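Local structure of peptidoglycan D,D-transpeptidase PbpA (Mycobacterium tuberculosis, 3UPP) at residues P191-K196 / V250-T255; A256-G261 / T306-K311; V294-D299 / Q310-L315; G397-G402 / H411-A416. The protein probably cross-links the peptidoglycan of the cell wall as a D,D-transpeptidase, and binds penicillins and related beta-lactams such as cefotaxime. All coordinates share one frame; numbering follows the deposited sequence.

Contact 1: residues P191-K196 / V250-T255; sequences PGSTFK and VKSCNT. With CEF (CEFOTAXIME, C3' cleaved, open, bound form), chain C.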
# COMPACT_ATOMS: atom_id res chain seq x y z
N PRO A 191 -10.22 6.49 2.34
CA PRO A 191 -9.71 6.53 0.97
C PRO A 191 -10.17 7.75 0.17
O PRO A 191 -9.61 8.03 -0.89
CB PRO A 191 -10.25 5.24 0.35
CG PRO A 191 -11.54 5.02 1.06
CD PRO A 191 -11.33 5.52 2.48
N GLY A 192 -11.18 8.45 0.66
CA GLY A 192 -11.73 9.59 -0.06
C GLY A 192 -12.19 9.21 -1.47
O GLY A 192 -12.79 8.15 -1.68
N SER A 193 -11.86 10.06 -2.43
CA SER A 193 -12.38 9.94 -3.79
C SER A 193 -11.92 8.69 -4.50
O SER A 193 -12.60 8.26 -5.44
CB SER A 193 -12.03 11.17 -4.63
OG SER A 193 -12.95 12.22 -4.38
N THR A 194 -10.81 8.10 -4.09
CA THR A 194 -10.38 6.81 -4.68
C THR A 194 -11.46 5.74 -4.55
O THR A 194 -11.54 4.82 -5.37
CB THR A 194 -9.02 6.29 -4.11
OG1 THR A 194 -9.11 6.15 -2.69
CG2 THR A 194 -7.87 7.24 -4.46
N PHE A 195 -12.32 5.86 -3.53
CA PHE A 195 -13.39 4.87 -3.29
C PHE A 195 -14.53 4.97 -4.32
O PHE A 195 -15.32 4.03 -4.49
CB PHE A 195 -13.94 5.01 -1.87
CG PHE A 195 -14.61 3.77 -1.36
CD1 PHE A 195 -13.86 2.63 -1.07
CD2 PHE A 195 -15.99 3.73 -1.17
CE1 PHE A 195 -14.48 1.48 -0.59
CE2 PHE A 195 -16.62 2.57 -0.70
CZ PHE A 195 -15.86 1.44 -0.40
N LYS A 196 -14.59 6.11 -5.02
CA LYS A 196 -15.48 6.25 -6.17
C LYS A 196 -15.25 5.12 -7.18
O LYS A 196 -16.13 4.81 -7.98
CB LYS A 196 -15.31 7.62 -6.81
CG LYS A 196 -15.71 8.78 -5.90
CD LYS A 196 -15.33 10.09 -6.55
CE LYS A 196 -15.99 11.27 -5.85
NZ LYS A 196 -15.29 12.55 -6.21
N VAL A 250 -14.20 11.42 -13.90
CA VAL A 250 -12.94 12.03 -14.34
C VAL A 250 -12.71 13.38 -13.67
O VAL A 250 -11.57 13.76 -13.41
CB VAL A 250 -12.80 12.10 -15.89
CG1 VAL A 250 -13.05 10.70 -16.52
CG2 VAL A 250 -13.72 13.17 -16.50
N LYS A 251 -13.80 14.08 -13.36
CA LYS A 251 -13.71 15.33 -12.63
C LYS A 251 -13.74 15.09 -11.11
O LYS A 251 -13.39 15.98 -10.33
CB LYS A 251 -14.81 16.30 -13.05
CG LYS A 251 -14.61 16.88 -14.46
CD LYS A 251 -15.33 18.22 -14.65
CE LYS A 251 -16.62 18.03 -15.43
NZ LYS A 251 -17.01 19.23 -16.21
N SER A 252 -14.17 13.89 -10.71
CA SER A 252 -14.30 13.51 -9.31
C SER A 252 -15.27 14.45 -8.62
O SER A 252 -14.93 15.14 -7.66
CB SER A 252 -12.93 13.49 -8.62
OG SER A 252 -12.94 12.66 -7.47
N CYS A 253 -16.50 14.46 -9.12
CA CYS A 253 -17.57 15.30 -8.59
C CYS A 253 -18.30 14.59 -7.46
O CYS A 253 -18.95 13.59 -7.68
CB CYS A 253 -18.57 15.66 -9.71
SG CYS A 253 -17.89 16.76 -10.99
N ASN A 254 -18.22 15.16 -6.26
CA ASN A 254 -18.79 14.54 -5.06
C ASN A 254 -20.27 14.21 -5.12
O ASN A 254 -20.64 13.07 -4.89
CB ASN A 254 -18.52 15.42 -3.84
CG ASN A 254 -17.06 15.45 -3.46
OD1 ASN A 254 -16.26 14.58 -3.86
ND2 ASN A 254 -16.70 16.43 -2.65
N THR A 255 -21.10 15.21 -5.40
CA THR A 255 -22.55 15.07 -5.33
C THR A 255 -23.07 13.99 -6.29
O THR A 255 -24.00 13.26 -5.96
CB THR A 255 -23.27 16.42 -5.59
OG1 THR A 255 -23.00 16.87 -6.93
CG2 THR A 255 -22.79 17.49 -4.59
S1 CEF C . -12.91 16.81 -4.92
C1 CEF C . -12.24 16.88 -6.61
C2 CEF C . -10.96 16.32 -6.69
C3 CEF C . -10.11 16.89 -7.63
C4 CEF C . -10.53 15.23 -5.89
C5 CEF C . -9.44 14.44 -6.27
O1 CEF C . -9.41 13.83 -7.41
O2 CEF C . -8.38 14.38 -5.51
N1 CEF C . -11.28 14.64 -4.97
C6 CEF C . -12.66 15.02 -4.69
C7 CEF C . -13.10 14.50 -3.33
C8 CEF C . -12.87 13.00 -3.24
O3 CEF C . -12.64 12.48 -2.14
N2 CEF C . -12.47 15.17 -2.18
C9 CEF C . -13.19 15.98 -1.40
O4 CEF C . -14.37 16.25 -1.60
C10 CEF C . -12.45 16.57 -0.19
N3 CEF C . -12.79 16.20 1.06
O5 CEF C . -14.02 15.15 1.28
C11 CEF C . -13.75 13.82 0.78
C12 CEF C . -11.46 17.43 -0.39
C13 CEF C . -10.89 18.11 0.61
S2 CEF C . -9.73 19.05 -0.10
C14 CEF C . -9.99 18.59 -1.61
N4 CEF C . -9.32 19.03 -2.67
N5 CEF C . -10.97 17.69 -1.63
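Lys196 NZ reaches across to Ser252 OG, a 2.7 Å hydrogen bond, and to Asn254 OD1 at 3.3 Å, meeting the amide oxygen 17° off its carbonyl plane. On its own segment it also donates to Ser193 OG at 3.0 Å, so one amine bridges three polar side chains. Ser193 OG carries the drug: its 1.4 Å bond to C8 of the opened cefotaxime is the acyl-ester, consistent with the acyl-enzyme role assigned to this serine. Asn254 serves both ligand and lysine, since its ND2 gives a nearly straight bond (2.6 Å, 163°) to the cefotaxime amide O4. Ser193 and Lys196 match the SxxK motif, and Ser252 and Asn254 probably the SxN motif, of penicillin-binding proteins. The lysine chain runs extended beyond CG and crosses the asparagine side chain at about a right angle. With its OG set anti to the backbone N (chi1 -157°), Ser252 also hydrogen-bonds Lys395. Farther out, Ser252 is the positive-phi residue of a Schellman motif ending helix 245-250, and Cys253 is disulfide-linked to Cys237. The contact thus lies where helices 196-205 and 254-264 begin, with Lys395 of strand 393-399 touching both Ser193 and Lys196.

Contact 2: residues A256-G261 / T306-K311; sequences AFVQLG and TSIGQK. With CEF (CEFOTAXIME, C3' cleaved, open, bound form), chain C.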
# COMPACT_ATOMS: atom_id res chain seq x y z
N ALA A 256 -22.43 13.89 -7.46
CA ALA A 256 -22.72 12.85 -8.43
C ALA A 256 -22.59 11.44 -7.84
O ALA A 256 -23.38 10.56 -8.16
CB ALA A 256 -21.79 12.99 -9.65
N PHE A 257 -21.61 11.25 -6.96
CA PHE A 257 -21.35 9.94 -6.37
C PHE A 257 -22.10 9.67 -5.09
O PHE A 257 -22.44 8.52 -4.81
CB PHE A 257 -19.86 9.67 -6.25
CG PHE A 257 -19.24 9.28 -7.55
CD1 PHE A 257 -19.17 7.93 -7.92
CD2 PHE A 257 -18.77 10.24 -8.43
CE1 PHE A 257 -18.61 7.56 -9.14
CE2 PHE A 257 -18.20 9.87 -9.66
CZ PHE A 257 -18.13 8.53 -10.01
N VAL A 258 -22.42 10.74 -4.36
CA VAL A 258 -23.36 10.64 -3.25
C VAL A 258 -24.67 10.09 -3.78
O VAL A 258 -25.19 9.10 -3.27
CB VAL A 258 -23.60 11.99 -2.58
CG1 VAL A 258 -24.69 11.88 -1.53
CG2 VAL A 258 -22.31 12.52 -1.98
N GLN A 259 -25.19 10.73 -4.83
CA GLN A 259 -26.41 10.33 -5.50
C GLN A 259 -26.31 8.89 -6.01
O GLN A 259 -27.15 8.06 -5.69
CB GLN A 259 -26.71 11.29 -6.66
CG GLN A 259 -28.06 11.05 -7.36
CD GLN A 259 -28.30 12.02 -8.51
OE1 GLN A 259 -27.53 12.05 -9.49
NE2 GLN A 259 -29.35 12.83 -8.40
N LEU A 260 -25.28 8.61 -6.79
CA LEU A 260 -25.09 7.29 -7.38
C LEU A 260 -25.07 6.18 -6.34
O LEU A 260 -25.74 5.17 -6.51
CB LEU A 260 -23.82 7.26 -8.24
CG LEU A 260 -23.49 5.92 -8.89
CD1 LEU A 260 -24.40 5.63 -10.09
CD2 LEU A 260 -22.02 5.88 -9.29
N GLY A 261 -24.29 6.36 -5.27
CA GLY A 261 -24.22 5.40 -4.17
C GLY A 261 -25.54 5.16 -3.47
O GLY A 261 -25.88 4.02 -3.14
N THR A 306 -20.30 7.39 2.58
CA THR A 306 -19.54 6.20 2.22
C THR A 306 -19.19 6.19 0.74
O THR A 306 -18.06 5.84 0.38
CB THR A 306 -20.32 4.94 2.60
OG1 THR A 306 -20.64 4.97 3.99
CG2 THR A 306 -19.52 3.68 2.29
N SER A 307 -20.14 6.59 -0.12
CA SER A 307 -19.95 6.54 -1.59
C SER A 307 -18.76 7.37 -2.09
O SER A 307 -18.17 7.07 -3.13
CB SER A 307 -21.22 6.98 -2.32
OG SER A 307 -22.38 6.40 -1.74
N ILE A 308 -18.42 8.41 -1.33
CA ILE A 308 -17.28 9.28 -1.64
C ILE A 308 -16.05 8.99 -0.74
O ILE A 308 -15.10 9.78 -0.68
CB ILE A 308 -17.68 10.80 -1.65
CG1 ILE A 308 -18.12 11.26 -0.25
CG2 ILE A 308 -18.80 11.06 -2.65
CD1 ILE A 308 -18.25 12.78 -0.11
N GLY A 309 -16.06 7.85 -0.06
CA GLY A 309 -14.90 7.37 0.69
C GLY A 309 -14.68 7.97 2.06
O GLY A 309 -13.54 8.06 2.52
N GLN A 310 -15.76 8.38 2.72
CA GLN A 310 -15.65 8.95 4.05
C GLN A 310 -16.44 8.11 5.06
O GLN A 310 -16.41 6.87 5.00
CB GLN A 310 -16.10 10.42 4.08
CG GLN A 310 -15.24 11.38 3.23
CD GLN A 310 -13.77 11.49 3.69
OE1 GLN A 310 -12.88 11.73 2.87
NE2 GLN A 310 -13.52 11.30 4.99
N LYS A 311 -17.13 8.77 5.99
CA LYS A 311 -17.77 8.07 7.09
C LYS A 311 -16.78 7.03 7.66
O LYS A 311 -15.67 7.39 8.02
CB LYS A 311 -19.12 7.46 6.64
CG LYS A 311 -20.00 6.91 7.76
CD LYS A 311 -20.32 7.95 8.83
CE LYS A 311 -21.16 7.32 9.91
NZ LYS A 311 -21.40 8.21 11.07
S1 CEF C . -12.91 16.81 -4.92
C1 CEF C . -12.24 16.88 -6.61
C2 CEF C . -10.96 16.32 -6.69
C3 CEF C . -10.11 16.89 -7.63
C4 CEF C . -10.53 15.23 -5.89
C5 CEF C . -9.44 14.44 -6.27
O1 CEF C . -9.41 13.83 -7.41
O2 CEF C . -8.38 14.38 -5.51
N1 CEF C . -11.28 14.64 -4.97
C6 CEF C . -12.66 15.02 -4.69
C7 CEF C . -13.10 14.50 -3.33
C8 CEF C . -12.87 13.00 -3.24
O3 CEF C . -12.64 12.48 -2.14
N2 CEF C . -12.47 15.17 -2.18
C9 CEF C . -13.19 15.98 -1.40
O4 CEF C . -14.37 16.25 -1.60
C10 CEF C . -12.45 16.57 -0.19
N3 CEF C . -12.79 16.20 1.06
O5 CEF C . -14.02 15.15 1.28
C11 CEF C . -13.75 13.82 0.78
C12 CEF C . -11.46 17.43 -0.39
C13 CEF C . -10.89 18.11 0.61
S2 CEF C . -9.73 19.05 -0.10
C14 CEF C . -9.99 18.59 -1.61
N4 CEF C . -9.32 19.03 -2.67
N5 CEF C . -10.97 17.69 -1.63
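Ile308 turns its CG2 branch toward helix 254-264, where the methyl meets two side chains from successive residues: Val258 CG2 at 3.9 Å and Phe257 CB at 4.0 Å. Its CG1 branch sits between the backbone N and the carbonyl carbon (chi1 65°), which leaves CG2 anti to that carbonyl carbon and pointing at the valine. The valine and isoleucine side chains approach each other at a slant. Phe257 touches the isoleucine through CB alone; its ring leads away to pack on Lys196 and Thr200 of helix 196-205. In the transpeptidase domain this is a helix-helix junction, at which helix 300-307 ends against helix 254-264 in a Schellman motif with Gly309 as its positive-phi residue. Ser307, the other main contact residue, faces the bare CA of Gly261, which lies 3.2 Å from Ser307 OG, while Ser307 CB rests 3.2 Å from Phe257 O. The absence of a side chain on Gly261 lets the backbones close to 5.1 Å between the CA atoms of Gly261 and Ser307. No hydrogen bond crosses here; the serine hydroxyl bonds back to Leu303 O of its own helix. Past the turn, Gln310 leads toward the drug, its OE1 3.1 Å from the methoxy carbon C11 of cefotaxime, and its NE2 bonds Glu400 O.

Contact 3: residues V294-D299 / Q310-L315; sequences VGPIPD and QKDVAL. With CEF (CEFOTAXIME, C3' cleaved, open, bound form), chain C.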
# COMPACT_ATOMS: atom_id res chain seq x y z
N VAL A 294 -15.54 -1.07 5.02
CA VAL A 294 -16.46 -0.14 4.38
C VAL A 294 -17.29 0.54 5.46
O VAL A 294 -17.84 1.62 5.25
CB VAL A 294 -17.34 -0.86 3.31
CG1 VAL A 294 -18.43 -1.75 3.96
CG2 VAL A 294 -17.94 0.13 2.33
N GLY A 295 -17.35 -0.10 6.62
CA GLY A 295 -18.14 0.40 7.74
C GLY A 295 -19.52 -0.22 7.79
O GLY A 295 -19.97 -0.85 6.82
N PRO A 296 -20.22 -0.04 8.92
CA PRO A 296 -21.56 -0.64 9.06
C PRO A 296 -22.58 -0.05 8.08
O PRO A 296 -23.50 -0.76 7.65
CB PRO A 296 -21.95 -0.33 10.52
CG PRO A 296 -21.06 0.82 10.94
CD PRO A 296 -19.80 0.71 10.12
N ILE A 297 -22.40 1.23 7.71
CA ILE A 297 -23.36 1.98 6.89
C ILE A 297 -24.76 1.85 7.52
O ILE A 297 -25.63 1.18 6.95
CB ILE A 297 -23.37 1.54 5.38
CG1 ILE A 297 -21.96 1.30 4.85
CG2 ILE A 297 -24.15 2.57 4.50
CD1 ILE A 297 -21.90 0.78 3.42
N PRO A 298 -24.97 2.46 8.69
CA PRO A 298 -26.23 2.30 9.45
C PRO A 298 -27.48 2.89 8.79
O PRO A 298 -28.57 2.30 8.90
CB PRO A 298 -25.94 3.02 10.78
CG PRO A 298 -24.82 3.97 10.46
CD PRO A 298 -24.00 3.32 9.40
N ASP A 299 -27.34 4.03 8.12
CA ASP A 299 -28.45 4.73 7.45
C ASP A 299 -28.02 5.33 6.10
O ASP A 299 -26.86 5.21 5.68
CB ASP A 299 -29.00 5.83 8.36
CG ASP A 299 -27.91 6.80 8.83
OD1 ASP A 299 -26.99 7.15 8.05
OD2 ASP A 299 -27.98 7.21 10.00
N GLN A 310 -15.76 8.38 2.72
CA GLN A 310 -15.65 8.95 4.05
C GLN A 310 -16.44 8.11 5.06
O GLN A 310 -16.41 6.87 5.00
CB GLN A 310 -16.10 10.42 4.08
CG GLN A 310 -15.24 11.38 3.23
CD GLN A 310 -13.77 11.49 3.69
OE1 GLN A 310 -12.88 11.73 2.87
NE2 GLN A 310 -13.52 11.30 4.99
N LYS A 311 -17.13 8.77 5.99
CA LYS A 311 -17.77 8.07 7.09
C LYS A 311 -16.78 7.03 7.66
O LYS A 311 -15.67 7.39 8.02
CB LYS A 311 -19.12 7.46 6.64
CG LYS A 311 -20.00 6.91 7.76
CD LYS A 311 -20.32 7.95 8.83
CE LYS A 311 -21.16 7.32 9.91
NZ LYS A 311 -21.40 8.21 11.07
N ASP A 312 -17.15 5.76 7.68
CA ASP A 312 -16.36 4.75 8.37
C ASP A 312 -15.53 3.89 7.44
O ASP A 312 -15.07 2.83 7.84
CB ASP A 312 -17.24 3.88 9.27
CG ASP A 312 -18.02 4.69 10.29
OD1 ASP A 312 -17.38 5.49 11.02
OD2 ASP A 312 -19.26 4.53 10.38
N VAL A 313 -15.35 4.32 6.19
CA VAL A 313 -14.43 3.64 5.27
C VAL A 313 -12.96 3.87 5.65
O VAL A 313 -12.53 5.01 5.88
CB VAL A 313 -14.68 4.00 3.77
CG1 VAL A 313 -13.89 3.06 2.85
CG2 VAL A 313 -16.15 3.92 3.42
N ALA A 314 -12.20 2.79 5.70
CA ALA A 314 -10.82 2.84 6.15
C ALA A 314 -10.03 1.81 5.38
O ALA A 314 -10.33 0.62 5.44
CB ALA A 314 -10.76 2.55 7.66
N LEU A 315 -9.03 2.27 4.64
CA LEU A 315 -8.18 1.38 3.86
C LEU A 315 -6.71 1.50 4.25
O LEU A 315 -6.23 2.58 4.57
CB LEU A 315 -8.34 1.67 2.37
CG LEU A 315 -9.37 0.89 1.52
CD1 LEU A 315 -10.79 1.00 2.05
CD2 LEU A 315 -9.32 1.39 0.09
S1 CEF C . -12.91 16.81 -4.92
C1 CEF C . -12.24 16.88 -6.61
C2 CEF C . -10.96 16.32 -6.69
C3 CEF C . -10.11 16.89 -7.63
C4 CEF C . -10.53 15.23 -5.89
C5 CEF C . -9.44 14.44 -6.27
O1 CEF C . -9.41 13.83 -7.41
O2 CEF C . -8.38 14.38 -5.51
N1 CEF C . -11.28 14.64 -4.97
C6 CEF C . -12.66 15.02 -4.69
C7 CEF C . -13.10 14.50 -3.33
C8 CEF C . -12.87 13.00 -3.24
O3 CEF C . -12.64 12.48 -2.14
N2 CEF C . -12.47 15.17 -2.18
C9 CEF C . -13.19 15.98 -1.40
O4 CEF C . -14.37 16.25 -1.60
C10 CEF C . -12.45 16.57 -0.19
N3 CEF C . -12.79 16.20 1.06
O5 CEF C . -14.02 15.15 1.28
C11 CEF C . -13.75 13.82 0.78
C12 CEF C . -11.46 17.43 -0.39
C13 CEF C . -10.89 18.11 0.61
S2 CEF C . -9.73 19.05 -0.10
C14 CEF C . -9.99 18.59 -1.61
N4 CEF C . -9.32 19.03 -2.67
N5 CEF C . -10.97 17.69 -1.63
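Val313, which packs against Val294, gives its backbone N to Gln310 O in a 3.0 Å hydrogen bond that closes a type II' beta turn through Lys311 and Asp312. The turn presents Asp312 and Val313 to the loop 294-299, and the join is made by van der Waals contact, with no hydrogen bond between the segments. Val313 CG2, anti to its own carbonyl carbon, comes within 3.4 Å of Val294 O and 4.3 Å of Val294 CG2. Next to it, Asp312 CB lies over the CA of Gly295 at 3.9 Å; phi of Gly295 is positive, 95°, and its lack of a side chain lets the aspartate sit so near. The Asp312 side chain crosses that of Pro296 at about a right angle, with Asp312 OD2 3.9 Å from Pro296 CD. The two loops flank helix 300-307 in the transpeptidase domain: one leads into it, the other leaves it, so the chain entering the helix lies against the chain leaving it. Asp299 is the N-cap of that helix, its OD1 accepting from Ala302 N. Inward, the valines pack on Thr306 of the same helix and on Phe195, and Val313 also on Pro191, two residues after and two before Ser193 respectively. Pro296 itself is exposed. Arg270 of helix 266-275 holds Pro296 O.

Contact 4: residues G397-G402 / H411-A416; sequences GTAEHG and HAWYIA. With CEF (CEFOTAXIME, C3' cleaved, open, bound form), chain C.
The imidazoles of His401 and His411 lie in an offset stack, centroids 3.7 Å apart and planes only 13° from parallel. His411 NE2 sits 3.0 Å above the His401 ring, toward its rim; Ala399 O lies at the edge of the His401 ring, in its plane. They stack at the loop end of the antiparallel beta hairpin of strands 393-399 and 411-418, whose first strand carries Lys395-Thr396-Gly397, probably the K(T/S)G motif of penicillin-binding proteins. His401 CG stands between the backbone N and carbonyl carbon (chi1 58°), which carries its ring over His411. Both rings are pinned from outside the stack: His401 NE2 bonds Pro409 O, and His411 ND1 bonds Asn433 N. Along the strands, Ala399 and His411 form a hydrogen-bonded pair, His411 N to Ala399 O at 2.8 Å and Ala399 N to His411 O at 2.9 Å. Gly397 and Trp413 form the next such pair, Trp413 N reaching Gly397 O at 2.7 Å. Ala399 CB touches the indole edge near its plane, 4.2 Å from Trp413 CD1, while Trp413 NE1 bonds Pro190 O. Thr398 O takes a weak 3.2 Å hydrogen bond from N2 of cefotaxime.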
# COMPACT_ATOMS: atom_id res chain seq x y z
N GLY A 397 -7.59 11.08 -4.89
CA GLY A 397 -8.47 11.24 -3.77
C GLY A 397 -7.79 12.12 -2.75
O GLY A 397 -6.55 12.10 -2.58
N THR A 398 -8.60 12.93 -2.11
CA THR A 398 -8.14 13.71 -1.00
C THR A 398 -9.19 13.60 0.09
O THR A 398 -10.34 14.00 -0.09
CB THR A 398 -7.70 15.17 -1.42
OG1 THR A 398 -7.85 16.09 -0.33
CG2 THR A 398 -8.47 15.67 -2.63
N ALA A 399 -8.77 13.00 1.20
CA ALA A 399 -9.66 12.49 2.24
C ALA A 399 -9.54 13.22 3.57
O ALA A 399 -8.45 13.33 4.14
CB ALA A 399 -9.38 11.00 2.45
N GLU A 400 -10.68 13.69 4.06
CA GLU A 400 -10.81 14.26 5.40
C GLU A 400 -10.71 13.17 6.46
O GLU A 400 -11.02 12.01 6.20
CB GLU A 400 -12.16 14.96 5.55
CG GLU A 400 -12.26 16.33 4.91
CD GLU A 400 -13.65 16.95 5.06
OE1 GLU A 400 -14.55 16.34 5.71
OE2 GLU A 400 -13.84 18.07 4.53
N HIS A 401 -10.29 13.56 7.67
CA HIS A 401 -10.08 12.62 8.77
C HIS A 401 -10.06 13.37 10.10
O HIS A 401 -9.99 14.60 10.13
CB HIS A 401 -8.75 11.90 8.58
CG HIS A 401 -7.58 12.82 8.50
ND1 HIS A 401 -6.86 13.21 9.61
CD2 HIS A 401 -7.02 13.45 7.44
CE1 HIS A 401 -5.89 14.02 9.23
NE2 HIS A 401 -5.96 14.18 7.92
N GLY A 402 -10.10 12.61 11.20
CA GLY A 402 -10.01 13.20 12.53
C GLY A 402 -11.32 13.78 13.01
O GLY A 402 -12.34 13.70 12.30
N HIS A 411 -5.70 13.70 3.87
CA HIS A 411 -4.75 12.75 3.29
C HIS A 411 -4.83 12.87 1.78
O HIS A 411 -5.90 13.02 1.22
CB HIS A 411 -5.08 11.30 3.69
CG HIS A 411 -5.22 11.07 5.16
ND1 HIS A 411 -4.24 11.39 6.07
CD2 HIS A 411 -6.23 10.51 5.88
CE1 HIS A 411 -4.64 11.06 7.29
NE2 HIS A 411 -5.84 10.52 7.19
N ALA A 412 -3.67 12.82 1.12
CA ALA A 412 -3.59 12.82 -0.33
C ALA A 412 -3.39 11.39 -0.84
O ALA A 412 -2.45 10.70 -0.42
CB ALA A 412 -2.46 13.70 -0.77
N TRP A 413 -4.27 10.95 -1.74
CA TRP A 413 -4.27 9.56 -2.24
C TRP A 413 -4.10 9.54 -3.76
O TRP A 413 -4.55 10.44 -4.45
CB TRP A 413 -5.61 8.90 -1.93
CG TRP A 413 -5.82 8.21 -0.61
CD1 TRP A 413 -6.60 8.64 0.42
CD2 TRP A 413 -5.31 6.92 -0.20
NE1 TRP A 413 -6.60 7.72 1.46
CE2 TRP A 413 -5.82 6.66 1.10
CE3 TRP A 413 -4.48 5.97 -0.81
CZ2 TRP A 413 -5.54 5.46 1.79
CZ3 TRP A 413 -4.19 4.79 -0.12
CH2 TRP A 413 -4.72 4.55 1.18
N TYR A 414 -3.49 8.48 -4.26
CA TYR A 414 -3.36 8.23 -5.69
C TYR A 414 -3.21 6.74 -5.92
O TYR A 414 -2.27 6.13 -5.40
CB TYR A 414 -2.13 8.93 -6.24
CG TYR A 414 -1.89 8.77 -7.74
CD1 TYR A 414 -2.75 9.38 -8.67
CD2 TYR A 414 -0.80 8.04 -8.22
CE1 TYR A 414 -2.52 9.28 -10.04
CE2 TYR A 414 -0.57 7.93 -9.60
CZ TYR A 414 -1.43 8.55 -10.50
OH TYR A 414 -1.21 8.45 -11.86
N ILE A 415 -4.13 6.16 -6.68
CA ILE A 415 -4.06 4.73 -7.06
C ILE A 415 -4.07 4.64 -8.57
O ILE A 415 -4.86 5.30 -9.23
CB ILE A 415 -5.20 3.84 -6.44
CG1 ILE A 415 -6.60 4.21 -7.01
CG2 ILE A 415 -5.13 3.87 -4.92
CD1 ILE A 415 -7.77 3.24 -6.61
N ALA A 416 -3.19 3.83 -9.11
CA ALA A 416 -2.94 3.87 -10.53
C ALA A 416 -2.50 2.51 -10.99
O ALA A 416 -2.11 1.67 -10.17
CB ALA A 416 -1.85 4.89 -10.83
S1 CEF C . -12.91 16.81 -4.92
C1 CEF C . -12.24 16.88 -6.61
C2 CEF C . -10.96 16.32 -6.69
C3 CEF C . -10.11 16.89 -7.63
C4 CEF C . -10.53 15.23 -5.89
C5 CEF C . -9.44 14.44 -6.27
O1 CEF C . -9.41 13.83 -7.41
O2 CEF C . -8.38 14.38 -5.51
N1 CEF C . -11.28 14.64 -4.97
C6 CEF C . -12.66 15.02 -4.69
C7 CEF C . -13.10 14.50 -3.33
C8 CEF C . -12.87 13.00 -3.24
O3 CEF C . -12.64 12.48 -2.14
N2 CEF C . -12.47 15.17 -2.18
C9 CEF C . -13.19 15.98 -1.40
O4 CEF C . -14.37 16.25 -1.60
C10 CEF C . -12.45 16.57 -0.19
N3 CEF C . -12.79 16.20 1.06
O5 CEF C . -14.02 15.15 1.28
C11 CEF C . -13.75 13.82 0.78
C12 CEF C . -11.46 17.43 -0.39
C13 CEF C . -10.89 18.11 0.61
S2 CEF C . -9.73 19.05 -0.10
C14 CEF C . -9.99 18.59 -1.61
N4 CEF C . -9.32 19.03 -2.67
N5 CEF C . -10.97 17.69 -1.63

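In the fold
All four contacts lie in the transpeptidase domain, in or near the site of the acylated Ser193, and all touch cefotaxime. The centre of contact 1 is about 8 Å from that of contact 2, 10 Å from contact 4 and 15 Å from contact 3; those of contacts 2 and 3 are 11 Å apart. Contacts 1 and 2 share helix 254-264, and contacts 2 and 3 share Gln310 and Lys311. Along the chain contact 1 closes first, contacts 2 and 3 end on the same stretch, and contact 4 follows. Contact 4 uses the outermost strand, 393-399, and its neighbour 411-418, against the Ser193 segment of contact 1. Helix starts, loop and strand from distant parts of the chain thus meet at the pocket holding the acyl-drug.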